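PDB 1VMJ: uncharacterized protein from Thermotoga maritima, which is uncharacterised but belongs to the YjbQ (UPF0047) family, binds a sodium ion in the crystal and is a putative thiamin phosphate synthase. Local coordinates for residues 20-25 / 131-136; 26-31 / 83-88; 51-56 / 60-65; 92-95 / 100-103. All coordinates share one frame; numbering follows the deposited sequence. Where two conformers were deposited one is given.

Contact 1: 20-25 / 131-136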
loop_
_atom_site.group_PDB
_atom_site.type_symbol
_atom_site.label_atom_id
_atom_site.label_comp_id
_atom_site.label_asym_id
_atom_site.label_seq_id
_atom_site.Cartn_x
_atom_site.Cartn_y
_atom_site.Cartn_z
ATOM N N LEU A 20 5.117 10.890 15.587
ATOM C CA LEU A 20 4.712 12.246 15.257
ATOM C C LEU A 20 3.242 12.356 15.603
ATOM O O LEU A 20 2.447 11.539 15.178
ATOM C CB LEU A 20 4.952 12.514 13.762
ATOM C CG LEU A 20 6.397 12.402 13.303
ATOM C CD1 LEU A 20 6.436 12.520 11.776
ATOM C CD2 LEU A 20 7.300 13.447 13.938
ATOM N N TRP A 21 2.858 13.371 16.367
ATOM C CA TRP A 21 1.479 13.505 16.834
ATOM C C TRP A 21 0.765 14.637 16.138
ATOM O O TRP A 21 1.390 15.635 15.789
ATOM C CB TRP A 21 1.450 13.712 18.333
ATOM C CG TRP A 21 1.844 12.503 19.185
ATOM C CD1 TRP A 21 2.450 11.349 18.775
ATOM C CD2 TRP A 21 1.630 12.368 20.596
ATOM N NE1 TRP A 21 2.627 10.511 19.852
ATOM C CE2 TRP A 21 2.117 11.103 20.970
ATOM C CE3 TRP A 21 1.032 13.175 21.574
ATOM C CZ2 TRP A 21 2.086 10.650 22.272
ATOM C CZ3 TRP A 21 1.004 12.715 22.868
ATOM C CH2 TRP A 21 1.507 11.452 23.203
ATOM N N PHE A 22 -0.533 14.447 15.935
ATOM C CA PHE A 22 -1.393 15.428 15.262
ATOM C C PHE A 22 -2.687 15.561 16.038
ATOM O O PHE A 22 -3.144 14.637 16.692
ATOM C CB PHE A 22 -1.656 15.007 13.808
ATOM C CG PHE A 22 -0.411 14.800 13.047
ATOM C CD1 PHE A 22 0.229 15.870 12.447
ATOM C CD2 PHE A 22 0.212 13.555 13.041
ATOM C CE1 PHE A 22 1.428 15.701 11.799
ATOM C CE2 PHE A 22 1.400 13.379 12.395
ATOM C CZ PHE A 22 2.012 14.436 11.772
ATOM N N HIS A 23 -3.248 16.762 16.003
ATOM C CA HIS A 23 -4.569 17.017 16.551
ATOM C C HIS A 23 -5.193 18.038 15.620
ATOM O O HIS A 23 -4.970 19.244 15.767
ATOM C CB HIS A 23 -4.482 17.562 17.978
ATOM C CG HIS A 23 -5.805 17.652 18.689
ATOM N ND1 HIS A 23 -6.753 18.606 18.392
ATOM C CD2 HIS A 23 -6.343 16.880 19.663
ATOM C CE1 HIS A 23 -7.808 18.431 19.169
ATOM N NE2 HIS A 23 -7.584 17.394 19.954
ATOM N N THR A 24 -5.929 17.580 14.613
ATOM C CA THR A 24 -6.389 18.481 13.587
ATOM C C THR A 24 -7.589 19.300 14.062
ATOM O O THR A 24 -8.392 18.847 14.871
ATOM C CB THR A 24 -6.755 17.715 12.323
ATOM O OG1 THR A 24 -7.835 16.817 12.607
ATOM C CG2 THR A 24 -5.549 16.924 11.836
ATOM N N LYS A 25 -7.713 20.500 13.506
ATOM C CA LYS A 25 -8.811 21.396 13.841
ATOM C C LYS A 25 -10.151 20.841 13.346
ATOM O O LYS A 25 -11.193 21.016 13.993
ATOM C CB LYS A 25 -8.556 22.770 13.223
ATOM C CG LYS A 25 -9.690 23.768 13.437
ATOM C CD LYS A 25 -9.312 25.168 12.970
ATOM C CE LYS A 25 -10.526 26.089 12.982
ATOM N NZ LYS A 25 -10.137 27.527 13.059
ATOM N N VAL A 131 5.320 13.750 1.348
ATOM C CA VAL A 131 4.663 12.819 2.258
ATOM C C VAL A 131 3.625 13.577 3.084
ATOM O O VAL A 131 3.882 14.649 3.624
ATOM C CB VAL A 131 5.660 12.171 3.234
ATOM C CG1 VAL A 131 4.971 11.032 3.998
ATOM C CG2 VAL A 131 6.898 11.640 2.510
ATOM N N PHE A 132 2.436 12.980 3.142
ATOM C CA PHE A 132 1.275 13.522 3.846
ATOM C C PHE A 132 0.729 12.603 4.902
ATOM O O PHE A 132 0.698 11.367 4.739
ATOM C CB PHE A 132 0.147 13.813 2.845
ATOM C CG PHE A 132 0.456 14.960 1.966
ATOM C CD1 PHE A 132 1.118 14.773 0.751
ATOM C CD2 PHE A 132 0.159 16.239 2.371
ATOM C CE1 PHE A 132 1.456 15.852 -0.043
ATOM C CE2 PHE A 132 0.520 17.323 1.572
ATOM C CZ PHE A 132 1.172 17.101 0.371
ATOM N N TYR A 133 0.279 13.237 5.979
ATOM C CA TYR A 133 -0.652 12.634 6.912
ATOM C C TYR A 133 -2.032 12.990 6.408
ATOM O O TYR A 133 -2.353 14.166 6.213
ATOM C CB TYR A 133 -0.460 13.190 8.336
ATOM C CG TYR A 133 -1.402 12.591 9.350
ATOM C CD1 TYR A 133 -1.456 11.220 9.536
ATOM C CD2 TYR A 133 -2.270 13.396 10.094
ATOM C CE1 TYR A 133 -2.320 10.657 10.463
ATOM C CE2 TYR A 133 -3.133 12.842 11.041
ATOM C CZ TYR A 133 -3.155 11.467 11.199
ATOM O OH TYR A 133 -4.007 10.901 12.094
ATOM N N GLY A 134 -2.844 11.964 6.177
ATOM C CA GLY A 134 -4.217 12.121 5.763
ATOM C C GLY A 134 -5.131 11.793 6.914
ATOM O O GLY A 134 -5.344 10.616 7.257
ATOM N N GLU A 135 -5.650 12.822 7.552
ATOM C CA GLU A 135 -6.562 12.651 8.660
ATOM C C GLU A 135 -7.994 12.539 8.157
ATOM O O GLU A 135 -8.452 13.432 7.461
ATOM C CB GLU A 135 -6.459 13.866 9.604
ATOM C CG GLU A 135 -7.354 13.764 10.833
ATOM C CD GLU A 135 -7.022 12.547 11.649
ATOM O OE1 GLU A 135 -6.081 12.627 12.483
ATOM O OE2 GLU A 135 -7.690 11.516 11.439
ATOM N N PHE A 136 -8.698 11.458 8.510
ATOM C CA PHE A 136 -10.098 11.303 8.137
ATOM C C PHE A 136 -11.070 11.299 9.315
ATOM O O PHE A 136 -12.274 11.261 9.116
ATOM C CB PHE A 136 -10.266 10.071 7.241
ATOM C CG PHE A 136 -9.401 10.137 6.018
ATOM C CD1 PHE A 136 -9.578 11.162 5.118
ATOM C CD2 PHE A 136 -8.377 9.237 5.795
ATOM C CE1 PHE A 136 -8.768 11.276 4.007
ATOM C CE2 PHE A 136 -7.576 9.351 4.685
ATOM C CZ PHE A 136 -7.785 10.390 3.800
HETATM O O HOH W 1 -6.177 14.638 14.602
#
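The rings of Phe22 and Tyr133 lie one on the other as an offset stack, centroids 4.6 Å apart and planes inclined by 17°. The overlap is partial: Tyr133 CD2 sits 3.8 Å from Phe22 CG, toward the rim of the phenyl face, and the two side chains run past each other in opposite directions. Tyr133 reaches across because its CG is anti to the backbone N (chi1 -180°). This stack bridges two antiparallel sheets, since Phe22 belongs to strand 14-22, outermost within this chain in the five-stranded one, and Tyr133 to strand 130-135, the middle of the three-stranded one.

Next to the rings, Thr24 rests on the aliphatic part of Glu135, with Thr24 CG2 3.8 Å from Glu135 CG.

The polar links between the segments run through the carboxylate and water 1. Tyr133 OH donates to Glu135 OE1 at 2.7 Å, from above the carboxylate plane, and water 1 joins that oxygen to Thr24 N. Glu135 OE2 is paired with Lys142, while Thr24 OG1 bonds to Arg26 O and Met139 N. With a leucine in place of Tyr133, the Phe22 face would probably be less well covered and Glu135 OE1 left without its hydroxyl donor.

Contact 2: 26-31 / 83-88. With SO4 (sulfate ion), chain D.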
loop_
_atom_site.group_PDB
_atom_site.type_symbol
_atom_site.label_atom_id
_atom_site.label_comp_id
_atom_site.label_asym_id
_atom_site.label_seq_id
_atom_site.Cartn_x
_atom_site.Cartn_y
_atom_site.Cartn_z
ATOM N N ARG A 26 -10.116 20.177 12.197
ATOM C CA ARG A 26 -11.330 19.663 11.579
ATOM C C ARG A 26 -11.269 18.148 11.422
ATOM O O ARG A 26 -10.252 17.508 11.647
ATOM C CB ARG A 26 -11.521 20.319 10.218
ATOM C CG ARG A 26 -11.439 21.859 10.265
ATOM C CD ARG A 26 -11.788 22.527 8.937
ATOM N NE ARG A 26 -11.929 23.985 9.066
ATOM C CZ ARG A 26 -10.927 24.873 9.044
ATOM N NH1 ARG A 26 -9.664 24.481 8.902
ATOM N NH2 ARG A 26 -11.189 26.172 9.169
ATOM N N ARG A 27 -12.378 17.576 11.001
ATOM C CA ARG A 27 -12.497 16.130 10.855
ATOM C C ARG A 27 -11.490 15.544 9.857
ATOM O O ARG A 27 -10.911 14.472 10.103
ATOM C CB ARG A 27 -13.920 15.774 10.394
ATOM C CG ARG A 27 -14.224 14.297 10.372
ATOM C CD ARG A 27 -15.598 14.069 9.820
ATOM N NE ARG A 27 -15.897 12.656 9.616
ATOM C CZ ARG A 27 -16.589 11.911 10.462
ATOM N NH1 ARG A 27 -17.060 12.430 11.586
ATOM N NH2 ARG A 27 -16.828 10.633 10.176
ATOM N N ARG A 28 -11.377 16.223 8.715
ATOM C CA ARG A 28 -10.489 15.779 7.653
ATOM C C ARG A 28 -9.482 16.878 7.314
ATOM O O ARG A 28 -9.842 18.060 7.253
ATOM C CB ARG A 28 -11.269 15.392 6.397
ATOM C CG ARG A 28 -12.285 14.276 6.615
ATOM C CD ARG A 28 -12.717 13.593 5.329
ATOM N NE ARG A 28 -13.677 14.399 4.591
ATOM C CZ ARG A 28 -14.984 14.454 4.864
ATOM N NH1 ARG A 28 -15.496 13.755 5.861
ATOM N NH2 ARG A 28 -15.782 15.229 4.144
ATOM N N GLU A 29 -8.249 16.466 7.046
ATOM C CA GLU A 29 -7.151 17.375 6.732
ATOM C C GLU A 29 -5.989 16.610 6.132
ATOM O O GLU A 29 -5.763 15.480 6.520
ATOM C CB GLU A 29 -6.677 18.116 7.994
ATOM C CG GLU A 29 -5.645 19.204 7.671
ATOM C CD GLU A 29 -5.205 20.047 8.866
ATOM O OE1 GLU A 29 -5.767 19.886 9.972
ATOM O OE2 GLU A 29 -4.285 20.891 8.659
ATOM N N PHE A 30 -5.285 17.218 5.172
ATOM C CA PHE A 30 -4.009 16.695 4.699
ATOM C C PHE A 30 -2.907 17.587 5.248
ATOM O O PHE A 30 -2.992 18.822 5.136
ATOM C CB PHE A 30 -3.952 16.671 3.178
ATOM C CG PHE A 30 -5.034 15.839 2.550
ATOM C CD1 PHE A 30 -5.049 14.466 2.692
ATOM C CD2 PHE A 30 -6.041 16.436 1.793
ATOM C CE1 PHE A 30 -6.047 13.704 2.104
ATOM C CE2 PHE A 30 -7.046 15.673 1.211
ATOM C CZ PHE A 30 -7.046 14.317 1.360
ATOM N N ILE A 31 -1.892 16.978 5.828
ATOM C CA ILE A 31 -0.769 17.714 6.394
ATOM C C ILE A 31 0.532 17.233 5.771
ATOM O O ILE A 31 0.822 16.056 5.814
ATOM C CB ILE A 31 -0.717 17.546 7.919
ATOM C CG1 ILE A 31 -2.000 18.101 8.542
ATOM C CG2 ILE A 31 0.522 18.253 8.504
ATOM C CD1 ILE A 31 -2.092 17.920 10.012
ATOM N N ALA A 83 -16.379 6.824 -0.665
ATOM C CA ALA A 83 -16.652 6.401 0.709
ATOM C C ALA A 83 -17.304 7.530 1.495
ATOM O O ALA A 83 -16.687 8.137 2.356
ATOM C CB ALA A 83 -15.346 5.968 1.356
ATOM N N PRO A 84 -18.560 7.846 1.166
ATOM C CA PRO A 84 -19.256 8.971 1.759
ATOM C C PRO A 84 -19.383 8.889 3.268
ATOM O O PRO A 84 -19.679 7.849 3.815
ATOM C CB PRO A 84 -20.629 8.942 1.090
ATOM C CG PRO A 84 -20.739 7.622 0.518
ATOM C CD PRO A 84 -19.382 7.187 0.153
ATOM N N GLU A 85 -19.151 10.026 3.922
ATOM C CA GLU A 85 -19.310 10.126 5.354
ATOM C C GLU A 85 -20.728 9.794 5.789
ATOM O O GLU A 85 -20.935 9.060 6.762
ATOM C CB GLU A 85 -18.973 11.544 5.796
ATOM C CG GLU A 85 -19.057 11.740 7.292
ATOM C CD GLU A 85 -18.751 13.166 7.718
ATOM O OE1 GLU A 85 -18.159 13.952 6.930
ATOM O OE2 GLU A 85 -19.085 13.491 8.880
ATOM N N LYS A 86 -21.698 10.369 5.073
ATOM C CA LYS A 86 -23.120 10.354 5.438
ATOM C C LYS A 86 -23.986 9.724 4.347
ATOM O O LYS A 86 -23.580 9.721 3.176
ATOM C CB LYS A 86 -23.607 11.780 5.711
ATOM C CG LYS A 86 -22.989 12.365 6.980
ATOM C CD LYS A 86 -23.472 13.759 7.372
ATOM N N PRO A 87 -25.174 9.195 4.717
ATOM C CA PRO A 87 -25.681 9.136 6.105
ATOM C C PRO A 87 -24.913 8.136 6.960
ATOM O O PRO A 87 -24.453 7.102 6.467
ATOM C CB PRO A 87 -27.131 8.640 5.939
ATOM C CG PRO A 87 -27.134 7.903 4.643
ATOM C CD PRO A 87 -26.119 8.573 3.757
ATOM N N TYR A 88 -24.758 8.457 8.234
ATOM C CA TYR A 88 -24.059 7.579 9.162
ATOM C C TYR A 88 -24.699 6.201 9.242
ATOM O O TYR A 88 -24.022 5.189 9.403
ATOM C CB TYR A 88 -23.953 8.205 10.553
ATOM C CG TYR A 88 -23.160 9.485 10.572
ATOM C CD1 TYR A 88 -21.869 9.539 10.050
ATOM C CD2 TYR A 88 -23.704 10.650 11.099
ATOM C CE1 TYR A 88 -21.146 10.716 10.039
ATOM C CE2 TYR A 88 -22.966 11.836 11.108
ATOM C CZ TYR A 88 -21.685 11.854 10.584
ATOM O OH TYR A 88 -20.959 13.024 10.586
HETATM S S SO4 D . -27.684 9.931 9.660
HETATM O O1 SO4 D . -26.502 10.593 9.095
HETATM O O2 SO4 D . -27.805 10.552 10.984
HETATM O O3 SO4 D . -27.587 8.475 9.790
HETATM O O4 SO4 D . -28.905 10.216 8.881
HETATM O O HOH W 2 -18.755 15.052 4.512
#
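The guanidinium of Arg27 carries the carboxylate of Glu85 on one face, the two planes only 8° apart and Glu85 OE2 over the centre of the group. Glu85 OE2 is 3.4 Å from Arg27 CZ, but no N-H points at it, so this pairing is one of charge and stacking. The guanidinium of Arg28 works at its edge instead: its plane stands 82° from the carboxylate, and Arg28 NH1 donates to Glu85 OE1 at 2.9 Å with an angle of 164°. Water 2 lies at the same edge, joining Arg28 NH2 to Glu85 OE1.

The two arginines arrive with different chain shapes. Arg27 runs extended from CG to NE, whereas Arg28 bends at chi3, which brings NH1 to Glu85 OE1. From within its own segment, Tyr88 OH donates to Glu85 OE2 at 2.6 Å, and Tyr88 N holds a sulfate through O1 at 2.9 Å. The sulfate, also bonded by Ser89 N, probably comes from the crystallisation liquor.

Both arginines have further acid partners, Asp102 and Asp99 for Arg27 and Glu76 for Arg28. An alanine in place of Glu85 would probably leave Arg27 without its stacked charge, Arg28 NH1 without its carboxylate acceptor and the Tyr88 hydroxyl without its own. This is a salt-bridge network on the surface, tying the approach to strand 29-32 to the loop that follows helix 69-82.

Contact 3: 51-56 / 60-65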
loop_
_atom_site.group_PDB
_atom_site.type_symbol
_atom_site.label_atom_id
_atom_site.label_comp_id
_atom_site.label_asym_id
_atom_site.label_seq_id
_atom_site.Cartn_x
_atom_site.Cartn_y
_atom_site.Cartn_z
ATOM N N LEU A 51 12.922 3.453 5.347
ATOM C CA LEU A 51 12.086 4.182 6.278
ATOM C C LEU A 51 10.635 3.760 6.061
ATOM O O LEU A 51 10.127 3.769 4.952
ATOM C CB LEU A 51 12.226 5.686 6.066
ATOM C CG LEU A 51 11.324 6.617 6.878
ATOM C CD1 LEU A 51 12.012 7.965 7.039
ATOM C CD2 LEU A 51 9.952 6.814 6.274
ATOM N N LEU A 52 9.971 3.394 7.142
ATOM C CA LEU A 52 8.540 3.183 7.184
ATOM C C LEU A 52 7.918 4.362 7.901
ATOM O O LEU A 52 8.368 4.763 8.950
ATOM C CB LEU A 52 8.265 1.919 7.984
ATOM C CG LEU A 52 6.823 1.639 8.407
ATOM C CD1 LEU A 52 5.957 1.328 7.224
ATOM C CD2 LEU A 52 6.709 0.540 9.416
ATOM N N CYS A 53 6.840 4.867 7.325
ATOM C CA CYS A 53 6.036 5.840 7.990
ATOM C C CYS A 53 4.577 5.445 7.836
ATOM O O CYS A 53 4.060 5.378 6.706
ATOM C CB CYS A 53 6.284 7.215 7.386
ATOM S SG CYS A 53 5.353 8.520 8.210
ATOM N N ASN A 54 3.909 5.220 8.967
ATOM C CA ASN A 54 2.543 4.738 8.948
ATOM C C ASN A 54 1.653 5.436 9.947
ATOM O O ASN A 54 2.096 5.867 10.991
ATOM C CB ASN A 54 2.481 3.220 9.119
ATOM C CG ASN A 54 2.850 2.753 10.526
ATOM O OD1 ASN A 54 4.007 2.409 10.784
ATOM N ND2 ASN A 54 1.863 2.703 11.446
ATOM N N ALA A 55 0.364 5.518 9.589
ATOM C CA ALA A 55 -0.659 5.947 10.525
ATOM C C ALA A 55 -0.821 4.842 11.566
ATOM O O ALA A 55 -0.996 3.685 11.208
ATOM C CB ALA A 55 -1.934 6.185 9.796
ATOM N N MET A 56 -0.790 5.215 12.844
ATOM C CA MET A 56 -0.983 4.262 13.933
ATOM C C MET A 56 -2.453 4.094 14.266
ATOM O O MET A 56 -2.815 3.245 15.068
ATOM C CB MET A 56 -0.227 4.708 15.166
ATOM C CG MET A 56 1.244 4.842 14.916
ATOM S SD MET A 56 2.218 5.133 16.415
ATOM C CE MET A 56 2.411 3.488 17.071
ATOM N N ALA A 60 -6.875 6.922 9.547
ATOM C CA ALA A 60 -5.991 7.897 8.956
ATOM C C ALA A 60 -4.952 7.209 8.094
ATOM O O ALA A 60 -4.780 5.988 8.115
ATOM C CB ALA A 60 -5.340 8.710 10.034
ATOM N N SER A 61 -4.284 8.012 7.274
ATOM C CA SER A 61 -3.347 7.523 6.259
ATOM C C SER A 61 -2.028 8.233 6.303
ATOM O O SER A 61 -1.954 9.371 6.734
ATOM C CB SER A 61 -3.919 7.764 4.853
ATOM O OG SER A 61 -5.073 6.979 4.643
ATOM N N VAL A 62 -0.997 7.561 5.797
ATOM C CA VAL A 62 0.224 8.220 5.339
ATOM C C VAL A 62 0.426 7.838 3.870
ATOM O O VAL A 62 0.335 6.677 3.503
ATOM C CB VAL A 62 1.432 7.847 6.161
ATOM C CG1 VAL A 62 2.686 8.444 5.571
ATOM C CG2 VAL A 62 1.266 8.321 7.595
ATOM N N PHE A 63 0.612 8.832 3.014
ATOM C CA PHE A 63 0.700 8.618 1.570
ATOM C C PHE A 63 1.603 9.676 0.985
ATOM O O PHE A 63 1.954 10.665 1.648
ATOM C CB PHE A 63 -0.682 8.638 0.904
ATOM C CG PHE A 63 -1.368 10.000 0.955
ATOM C CD1 PHE A 63 -2.113 10.401 2.054
ATOM C CD2 PHE A 63 -1.243 10.882 -0.096
ATOM C CE1 PHE A 63 -2.696 11.672 2.114
ATOM C CE2 PHE A 63 -1.860 12.114 -0.067
ATOM C CZ PHE A 63 -2.574 12.515 1.049
ATOM N N ILE A 64 2.009 9.414 -0.253
ATOM C CA ILE A 64 2.833 10.331 -1.021
ATOM C C ILE A 64 2.071 10.825 -2.239
ATOM O O ILE A 64 1.557 10.028 -3.033
ATOM C CB ILE A 64 4.165 9.696 -1.450
ATOM C CG1 ILE A 64 5.107 9.646 -0.235
ATOM C CG2 ILE A 64 4.828 10.491 -2.556
ATOM C CD1 ILE A 64 6.267 8.724 -0.340
ATOM N N ASN A 65 2.014 12.147 -2.406
ATOM C CA ASN A 65 1.473 12.707 -3.632
ATOM C C ASN A 65 1.854 14.174 -3.737
ATOM O O ASN A 65 2.799 14.580 -3.121
ATOM C CB ASN A 65 -0.039 12.430 -3.754
ATOM C CG ASN A 65 -0.433 12.153 -5.204
ATOM O OD1 ASN A 65 -0.436 13.080 -6.020
ATOM N ND2 ASN A 65 -0.613 10.874 -5.559
#
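Val62 pushes both of its methyl groups against strand 51-55. Its CG1 lies 3.5 Å from Cys53 O and 3.8 Å from Cys53 SG, while CG2 is 3.6 Å from Ala55 N. With CG1 anti to the backbone N (chi1 175°), the valine lies against the Cys53-Ala55 backbone, one branch at the carbonyl and thiol of Cys53, the other at the next peptide. Further along, Ala55 CB fits against the main chain of the other strand, 3.3 Å from Ala60 O, and its methyl is 4.2 Å from Ala60 CB. With side chains this small between them, the axes of the two short strand segments come to 5.3 Å, yet no hydrogen bond joins them.

Around this apolar shell, each strand is held by its own sheet. Cys53 pairs through its backbone with Val114, and Asn54 with Leu145. The Asn54 side chain turns the other way and gives ND2 to Ala55 O at 3.0 Å, approaching from above the carbonyl plane. On the side of strand 60-65, Val62 also packs on Val131, and Ala60 O accepts from Arg107. The third subunit reaches the far end, where its His104 bonds Asn65 OD1.

Joined by a short link, these consecutive strands run roughly antiparallel, their N-to-C directions 145° apart, and then part into the five-stranded and three-stranded sheets of a buried β core.

Contact 4: 92-95 / 100-103. With NA (sodium ion), chain B.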
loop_
_atom_site.group_PDB
_atom_site.type_symbol
_atom_site.label_atom_id
_atom_site.label_comp_id
_atom_site.label_asym_id
_atom_site.label_seq_id
_atom_site.Cartn_x
_atom_site.Cartn_y
_atom_site.Cartn_z
ATOM N N LYS A 92 -22.860 -0.173 9.359
ATOM C CA LYS A 92 -23.087 -0.932 10.590
ATOM C C LYS A 92 -22.079 -0.624 11.677
ATOM O O LYS A 92 -22.399 -0.749 12.842
ATOM C CB LYS A 92 -23.092 -2.440 10.335
ATOM C CG LYS A 92 -24.166 -2.913 9.374
ATOM C CD LYS A 92 -25.553 -2.518 9.823
ATOM N N HIS A 93 -20.861 -0.222 11.302
ATOM C CA HIS A 93 -19.875 0.190 12.286
ATOM C C HIS A 93 -20.385 1.348 13.137
ATOM O O HIS A 93 -19.965 1.496 14.289
ATOM C CB HIS A 93 -18.580 0.567 11.604
ATOM C CG HIS A 93 -17.495 0.964 12.544
ATOM N ND1 HIS A 93 -16.928 0.075 13.432
ATOM C CD2 HIS A 93 -16.879 2.154 12.749
ATOM C CE1 HIS A 93 -15.986 0.691 14.123
ATOM N NE2 HIS A 93 -15.927 1.953 13.723
ATOM N N ASN A 94 -21.282 2.167 12.582
ATOM C CA ASN A 94 -21.774 3.356 13.287
ATOM C C ASN A 94 -23.011 3.080 14.139
ATOM O O ASN A 94 -23.600 4.003 14.685
ATOM C CB ASN A 94 -22.144 4.443 12.271
ATOM C CG ASN A 94 -20.951 5.002 11.502
ATOM O OD1 ASN A 94 -19.796 4.907 11.943
ATOM N ND2 ASN A 94 -21.232 5.656 10.374
ATOM N N ASP A 95 -23.422 1.822 14.214
ATOM C CA ASP A 95 -24.722 1.460 14.808
ATOM C C ASP A 95 -24.850 1.721 16.298
ATOM O O ASP A 95 -25.969 1.864 16.811
ATOM C CB ASP A 95 -25.027 -0.022 14.559
ATOM C CG ASP A 95 -25.711 -0.265 13.237
ATOM O OD1 ASP A 95 -26.021 0.707 12.524
ATOM O OD2 ASP A 95 -25.958 -1.434 12.898
ATOM N N ASN A 100 -17.589 7.260 12.520
ATOM C CA ASN A 100 -16.378 7.303 11.707
ATOM C C ASN A 100 -16.177 6.139 10.745
ATOM O O ASN A 100 -15.099 6.013 10.187
ATOM C CB ASN A 100 -15.146 7.479 12.607
ATOM C CG ASN A 100 -14.850 6.254 13.474
ATOM O OD1 ASN A 100 -15.480 5.203 13.350
ATOM N ND2 ASN A 100 -13.832 6.377 14.318
ATOM N N ALA A 101 -17.215 5.353 10.451
ATOM C CA ALA A 101 -17.058 4.246 9.497
ATOM C C ALA A 101 -16.390 4.683 8.190
ATOM O O ALA A 101 -15.455 4.031 7.708
ATOM C CB ALA A 101 -18.394 3.575 9.243
ATOM N N ASP A 102 -16.813 5.821 7.653
ATOM C CA ASP A 102 -16.275 6.317 6.390
ATOM C C ASP A 102 -14.776 6.544 6.440
ATOM O O ASP A 102 -14.090 6.384 5.425
ATOM C CB ASP A 102 -16.933 7.616 5.957
ATOM C CG ASP A 102 -16.467 8.820 6.781
ATOM O OD1 ASP A 102 -16.780 8.909 7.997
ATOM O OD2 ASP A 102 -15.718 9.648 6.206
ATOM N N ALA A 103 -14.265 6.927 7.612
ATOM C CA ALA A 103 -12.846 7.232 7.753
ATOM C C ALA A 103 -11.995 5.969 7.597
ATOM O O ALA A 103 -10.878 6.029 7.080
ATOM C CB ALA A 103 -12.559 7.914 9.081
HETATM NA NA NA B . -14.110 3.247 14.039
HETATM O O HOH W 3 -19.458 7.393 8.558
HETATM O O HOH W 4 -14.968 3.691 15.857
HETATM O O HOH W 5 -12.381 4.244 14.943
HETATM O O HOH W 6 -12.967 1.598 15.044
#
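His93 and Asn100 bring an imidazole and a carboxamide almost into one plane, 5° apart, with Asn100 OD1 at the edge of the ring. His93 NE2 and Asn100 OD1 are 3.3 Å apart without a hydrogen bond, because both turn to the same sodium ion, NE2 at 2.3 Å and OD1 at 2.5 Å. In the histidine, CG anti to the backbone N (chi1 -178°) carries the ring out past Ala101 to the metal. Asn100, by contrast, has its CG between the backbone N and the carbonyl carbon (chi1 69°), which folds the amide back to the metal although its CB points away from the other segment.

Asn94 takes a separate path. Its OD1 receives Ala101 N at 3.0 Å, in the carbonyl plane and on a lone pair, so a side chain from the preceding loop binds a backbone N-H at the start of helix 101-110. Asn94 ND2 and Asp102 N both donate to water 3. Ala101 CB sits 3.8 Å from His93 CB and 3.3 Å from Asn94 OD1.

The second shell fixes the ligands: Asn100 ND2 donates to water 5, which itself binds the sodium, and to Asp137, and His93 ND1 is hydrogen-bonded to Glu68 of the second subunit. With His104 from helix 101-110 and waters 4, 5 and 6, the two residues complete a six-coordinate sodium site of two histidines and an asparagine, set where two subunits meet.

How the contacts relate
Contacts 1 and 3 are two places where the five-stranded and three-stranded sheets pack together, their centres 10 Å apart; strand 130-135 joins them, Gly134 N lying 2.8 Å from Ser61 O. Strand 29-32 flanks it on the other edge, which ties contact 1 to contact 2 through Glu135 N and Glu29 O, 2.9 Å apart. Contact 2 leads on to the metal region: Arg27 NH2 meets Asp102 OD1 at 2.8 Å, and Tyr88 O lies 3.0 Å from Asn94 ND2. Contact 4 holds the sodium; the nearest side-chain atoms of Arg27 and Glu135 are about 9 and 11 Å from it. Contacts 3 and 4 do not touch, but both reach the second subunit.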